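Local coordinates for protein transcriptional activator, putative, Baf family (Campylobacter jejuni, PDB 2NRH) that probably phosphorylates pantothenate with ATP, the first step of coenzyme A biosynthesis, as a homodimeric type III pantothenate kinase of the ASKHA superfamily, at residues L5-L16 / L193-I203. The protein carries 2 engineered substitutions. Sequence-based numbering, arbitrary orientation.
Sequences LCDIGNSNANFL and LLIFRGMKKII. With SO4 (sulfate ion), chain D.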
loop_
_atom_site.group_PDB
_atom_site.type_symbol
_atom_site.label_atom_id
_atom_site.label_comp_id
_atom_site.label_asym_id
_atom_site.label_seq_id
_atom_site.Cartn_x
_atom_site.Cartn_y
_atom_site.Cartn_z
ATOM N N LEU B 5 -21.465 -13.003 21.182
ATOM C CA LEU B 5 -20.049 -13.045 20.830
ATOM C C LEU B 5 -19.494 -11.647 20.595
ATOM O O LEU B 5 -20.190 -10.796 20.077
ATOM C CB LEU B 5 -19.836 -13.902 19.576
ATOM C CG LEU B 5 -20.370 -15.335 19.635
ATOM C CD1 LEU B 5 -20.323 -16.028 18.259
ATOM C CD2 LEU B 5 -19.609 -16.155 20.685
ATOM N N CYS B 6 -18.219 -11.451 20.952
ATOM C CA CYS B 6 -17.515 -10.186 20.821
ATOM C C CYS B 6 -16.128 -10.356 20.171
ATOM O O CYS B 6 -15.276 -11.148 20.627
ATOM C CB CYS B 6 -17.412 -9.448 22.173
ATOM S SG CYS B 6 -17.011 -7.705 21.940
ATOM N N ASP B 7 -15.913 -9.615 19.085
ATOM C CA ASP B 7 -14.626 -9.571 18.378
ATOM C C ASP B 7 -14.013 -8.158 18.523
ATOM O O ASP B 7 -14.441 -7.198 17.858
ATOM C CB ASP B 7 -14.846 -10.030 16.924
ATOM C CG ASP B 7 -13.840 -9.459 15.955
ATOM O OD1 ASP B 7 -12.666 -9.391 16.303
ATOM O OD2 ASP B 7 -14.208 -9.080 14.813
ATOM N N ILE B 8 -13.045 -8.022 19.434
ATOM C CA ILE B 8 -12.546 -6.714 19.849
ATOM C C ILE B 8 -11.231 -6.288 19.151
ATOM O O ILE B 8 -10.229 -6.966 19.243
ATOM C CB ILE B 8 -12.368 -6.658 21.403
ATOM C CG1 ILE B 8 -13.667 -7.025 22.103
ATOM C CG2 ILE B 8 -11.815 -5.241 21.874
ATOM C CD1 ILE B 8 -13.500 -7.630 23.532
ATOM N N GLY B 9 -11.265 -5.159 18.453
ATOM C CA GLY B 9 -10.131 -4.627 17.740
ATOM C C GLY B 9 -9.528 -3.377 18.399
ATOM O O GLY B 9 -9.892 -2.982 19.517
ATOM N N ASN B 10 -8.601 -2.767 17.684
ATOM C CA ASN B 10 -8.034 -1.485 18.036
ATOM C C ASN B 10 -8.939 -0.265 17.851
ATOM O O ASN B 10 -8.679 0.779 18.453
ATOM C CB ASN B 10 -6.708 -1.300 17.315
ATOM C CG ASN B 10 -5.617 -2.207 17.896
ATOM O OD1 ASN B 10 -5.358 -2.219 19.133
ATOM N ND2 ASN B 10 -4.972 -2.974 17.029
ATOM N N SER B 11 -10.015 -0.405 17.072
ATOM C CA SER B 11 -10.942 0.705 16.870
ATOM C C SER B 11 -12.446 0.423 17.131
ATOM O O SER B 11 -13.223 1.344 17.418
ATOM C CB SER B 11 -10.759 1.238 15.440
ATOM O OG SER B 11 -9.500 1.861 15.278
ATOM N N ASN B 12 -12.819 -0.846 16.983
ATOM C CA ASN B 12 -14.183 -1.311 17.022
ATOM C C ASN B 12 -14.233 -2.587 17.856
ATOM O O ASN B 12 -13.273 -3.383 17.889
ATOM C CB ASN B 12 -14.663 -1.718 15.594
ATOM C CG ASN B 12 -14.353 -0.661 14.514
ATOM O OD1 ASN B 12 -14.829 0.485 14.591
ATOM N ND2 ASN B 12 -13.555 -1.060 13.490
ATOM N N ALA B 13 -15.367 -2.795 18.505
ATOM C CA ALA B 13 -15.739 -4.114 18.995
ATOM C C ALA B 13 -17.001 -4.435 18.195
ATOM O O ALA B 13 -17.960 -3.648 18.154
ATOM C CB ALA B 13 -15.974 -4.113 20.479
ATOM N N ASN B 14 -16.926 -5.547 17.475
ATOM C CA ASN B 14 -18.017 -6.092 16.736
ATOM C C ASN B 14 -18.640 -7.198 17.568
ATOM O O ASN B 14 -17.945 -8.101 18.039
ATOM C CB ASN B 14 -17.502 -6.644 15.416
ATOM C CG ASN B 14 -16.640 -5.643 14.655
ATOM O OD1 ASN B 14 -15.569 -6.021 14.131
ATOM N ND2 ASN B 14 -17.098 -4.367 14.561
ATOM N N PHE B 15 -19.952 -7.087 17.756
ATOM C CA PHE B 15 -20.761 -8.044 18.532
ATOM C C PHE B 15 -21.680 -8.853 17.624
ATOM O O PHE B 15 -22.103 -8.372 16.581
ATOM C CB PHE B 15 -21.672 -7.270 19.466
ATOM C CG PHE B 15 -20.979 -6.633 20.613
ATOM C CD1 PHE B 15 -20.901 -7.297 21.832
ATOM C CD2 PHE B 15 -20.408 -5.364 20.482
ATOM C CE1 PHE B 15 -20.271 -6.698 22.912
ATOM C CE2 PHE B 15 -19.778 -4.753 21.540
ATOM C CZ PHE B 15 -19.722 -5.418 22.790
ATOM N N LEU B 16 -22.006 -10.066 18.050
ATOM C CA LEU B 16 -23.074 -10.872 17.429
ATOM C C LEU B 16 -23.947 -11.546 18.515
ATOM O O LEU B 16 -23.415 -12.136 19.466
ATOM C CB LEU B 16 -22.507 -11.908 16.470
ATOM C CG LEU B 16 -23.462 -12.789 15.632
ATOM C CD1 LEU B 16 -24.207 -11.967 14.599
ATOM C CD2 LEU B 16 -22.783 -13.988 14.939
ATOM N N LEU B 193 -19.189 -12.600 8.247
ATOM C CA LEU B 193 -19.087 -13.204 9.552
ATOM C C LEU B 193 -18.018 -14.276 9.681
ATOM O O LEU B 193 -18.133 -15.126 10.541
ATOM C CB LEU B 193 -20.430 -13.805 9.973
ATOM C CG LEU B 193 -21.746 -13.018 9.869
ATOM C CD1 LEU B 193 -22.920 -13.991 9.953
ATOM C CD2 LEU B 193 -21.905 -11.962 10.934
ATOM N N LEU B 194 -16.961 -14.235 8.879
ATOM C CA LEU B 194 -15.939 -15.278 8.974
ATOM C C LEU B 194 -15.398 -15.558 10.388
ATOM O O LEU B 194 -15.205 -16.723 10.790
ATOM C CB LEU B 194 -14.748 -14.982 8.064
ATOM C CG LEU B 194 -14.661 -15.793 6.805
ATOM C CD1 LEU B 194 -13.227 -15.812 6.372
ATOM C CD2 LEU B 194 -15.222 -17.280 7.007
ATOM N N ILE B 195 -15.129 -14.478 11.107
ATOM C CA ILE B 195 -14.465 -14.517 12.384
ATOM C C ILE B 195 -15.432 -15.123 13.387
ATOM O O ILE B 195 -15.054 -16.002 14.140
ATOM C CB ILE B 195 -13.973 -13.076 12.796
ATOM C CG1 ILE B 195 -12.708 -12.729 12.030
ATOM C CG2 ILE B 195 -13.624 -13.006 14.236
ATOM C CD1 ILE B 195 -12.091 -11.400 12.417
ATOM N N PHE B 196 -16.671 -14.633 13.397
ATOM C CA PHE B 196 -17.696 -15.134 14.317
ATOM C C PHE B 196 -18.017 -16.602 14.069
ATOM O O PHE B 196 -18.500 -17.279 14.980
ATOM C CB PHE B 196 -18.988 -14.320 14.198
ATOM C CG PHE B 196 -18.941 -13.002 14.862
ATOM C CD1 PHE B 196 -18.624 -12.892 16.215
ATOM C CD2 PHE B 196 -19.233 -11.846 14.138
ATOM C CE1 PHE B 196 -18.572 -11.648 16.840
ATOM C CE2 PHE B 196 -19.192 -10.585 14.749
ATOM C CZ PHE B 196 -18.859 -10.489 16.114
ATOM N N ARG B 197 -17.806 -17.076 12.841
ATOM C CA ARG B 197 -17.882 -18.510 12.530
ATOM C C ARG B 197 -16.733 -19.333 13.179
ATOM O O ARG B 197 -16.966 -20.414 13.721
ATOM C CB ARG B 197 -17.900 -18.750 11.010
ATOM C CG ARG B 197 -19.142 -18.241 10.289
ATOM C CD ARG B 197 -19.293 -18.828 8.828
ATOM N NE ARG B 197 -20.711 -19.104 8.520
ATOM C CZ ARG B 197 -21.155 -20.025 7.651
ATOM N NH1 ARG B 197 -20.316 -20.791 6.937
ATOM N NH2 ARG B 197 -22.465 -20.171 7.481
ATOM N N GLY B 198 -15.501 -18.832 13.118
ATOM C CA GLY B 198 -14.402 -19.392 13.912
ATOM C C GLY B 198 -14.723 -19.451 15.391
ATOM O O GLY B 198 -14.561 -20.508 16.039
ATOM N N MET B 199 -15.195 -18.328 15.942
ATOM C CA MET B 199 -15.676 -18.297 17.340
ATOM C C MET B 199 -16.840 -19.286 17.616
ATOM O O MET B 199 -16.873 -19.946 18.649
ATOM C CB MET B 199 -16.060 -16.885 17.746
ATOM C CG MET B 199 -14.940 -15.818 17.572
ATOM S SD MET B 199 -15.543 -14.144 17.958
ATOM C CE MET B 199 -15.662 -14.339 19.646
ATOM N N LYS B 200 -17.795 -19.370 16.692
ATOM C CA LYS B 200 -18.904 -20.309 16.798
ATOM C C LYS B 200 -18.345 -21.726 16.893
ATOM O O LYS B 200 -18.759 -22.502 17.754
ATOM C CB LYS B 200 -19.829 -20.201 15.561
ATOM C CG LYS B 200 -21.299 -20.038 15.922
ATOM C CD LYS B 200 -21.901 -18.805 15.248
ATOM C CE LYS B 200 -23.210 -18.333 15.940
ATOM N NZ LYS B 200 -24.158 -17.588 14.997
ATOM N N LYS B 201 -17.393 -22.042 16.009
ATOM C CA LYS B 201 -16.740 -23.350 15.977
ATOM C C LYS B 201 -16.047 -23.664 17.264
ATOM O O LYS B 201 -16.104 -24.811 17.714
ATOM C CB LYS B 201 -15.767 -23.479 14.809
ATOM C CG LYS B 201 -15.021 -24.831 14.745
ATOM C CD LYS B 201 -14.225 -25.036 13.429
ATOM C CE LYS B 201 -12.916 -25.923 13.670
ATOM N NZ LYS B 201 -12.031 -26.234 12.453
ATOM N N ILE B 202 -15.396 -22.680 17.880
ATOM C CA ILE B 202 -14.729 -22.962 19.166
ATOM C C ILE B 202 -15.703 -23.446 20.238
ATOM O O ILE B 202 -15.358 -24.308 21.064
ATOM C CB ILE B 202 -13.921 -21.756 19.708
ATOM C CG1 ILE B 202 -12.546 -21.697 19.031
ATOM C CG2 ILE B 202 -13.833 -21.763 21.276
ATOM C CD1 ILE B 202 -11.914 -22.997 18.739
ATOM N N ILE B 203 -16.906 -22.880 20.206
ATOM C CA ILE B 203 -17.919 -23.131 21.210
ATOM C C ILE B 203 -18.562 -24.481 20.977
ATOM O O ILE B 203 -18.887 -25.176 21.931
ATOM C CB ILE B 203 -18.948 -22.003 21.249
ATOM C CG1 ILE B 203 -18.314 -20.772 21.883
ATOM C CG2 ILE B 203 -20.123 -22.351 22.137
ATOM C CD1 ILE B 203 -18.720 -19.466 21.281
HETATM S S SO4 D . -10.134 -2.431 13.933
HETATM O O1 SO4 D . -10.341 -2.884 12.558
HETATM O O2 SO4 D . -9.880 -0.990 13.859
HETATM O O3 SO4 D . -11.344 -2.680 14.705
HETATM O O4 SO4 D . -8.973 -3.121 14.536
#
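Phe196 pushes its ring against the first β-hairpin of this ASKHA-fold kinase, where strands 5-8 and 12-16 pair antiparallel and helix 194-203 packs across one side of both. Leu16 covers a ring face: its CB sits 3.7 Å from the Phe196 ring centroid, only 3° off the normal, a clear CH-pi contact. With CG anti to the backbone N (chi1 -175°), Leu16 carries CD2 back over the root of the aromatic side chain, 3.9 Å from Phe196 CB. The far end of the ring reaches the hairpin backbone: Phe196 CZ comes edge-on to Asn14 O at 3.2 Å, a carbonyl already engaged by Asp7 N. Leu5 slides past Phe196 in the opposite direction, its CB 3.7 Å from Phe196 CD1, while its CD2 presses tightly on Ile203 CD1, two helical turns after Phe196. Met199, bent at chi3, brings CE to 3.4 Å from Cys6 O. No hydrogen bond crosses this interface; apolar packing dominates it.

Further out, backbone hydrogen bonds from Cys6 to Phe39 and Ile41 join strand 5-8 to strand 38-42, and Asp191 OD1 accepts a bond from Leu193 N at the helix N-cap. The hairpin turn carries the predicted ATP-binding loop, a phosphate-binding element in this superfamily, and a sulfate lies there, weakly bonded by Asn10 N and Asn12 N and also held by Ser94 OG. Near the predicted catalytic Asp76 and cation-binding Asp91, Ile195 puts CG2 3.9 Å from Asp7 CG, crossing that side chain at roughly a right angle.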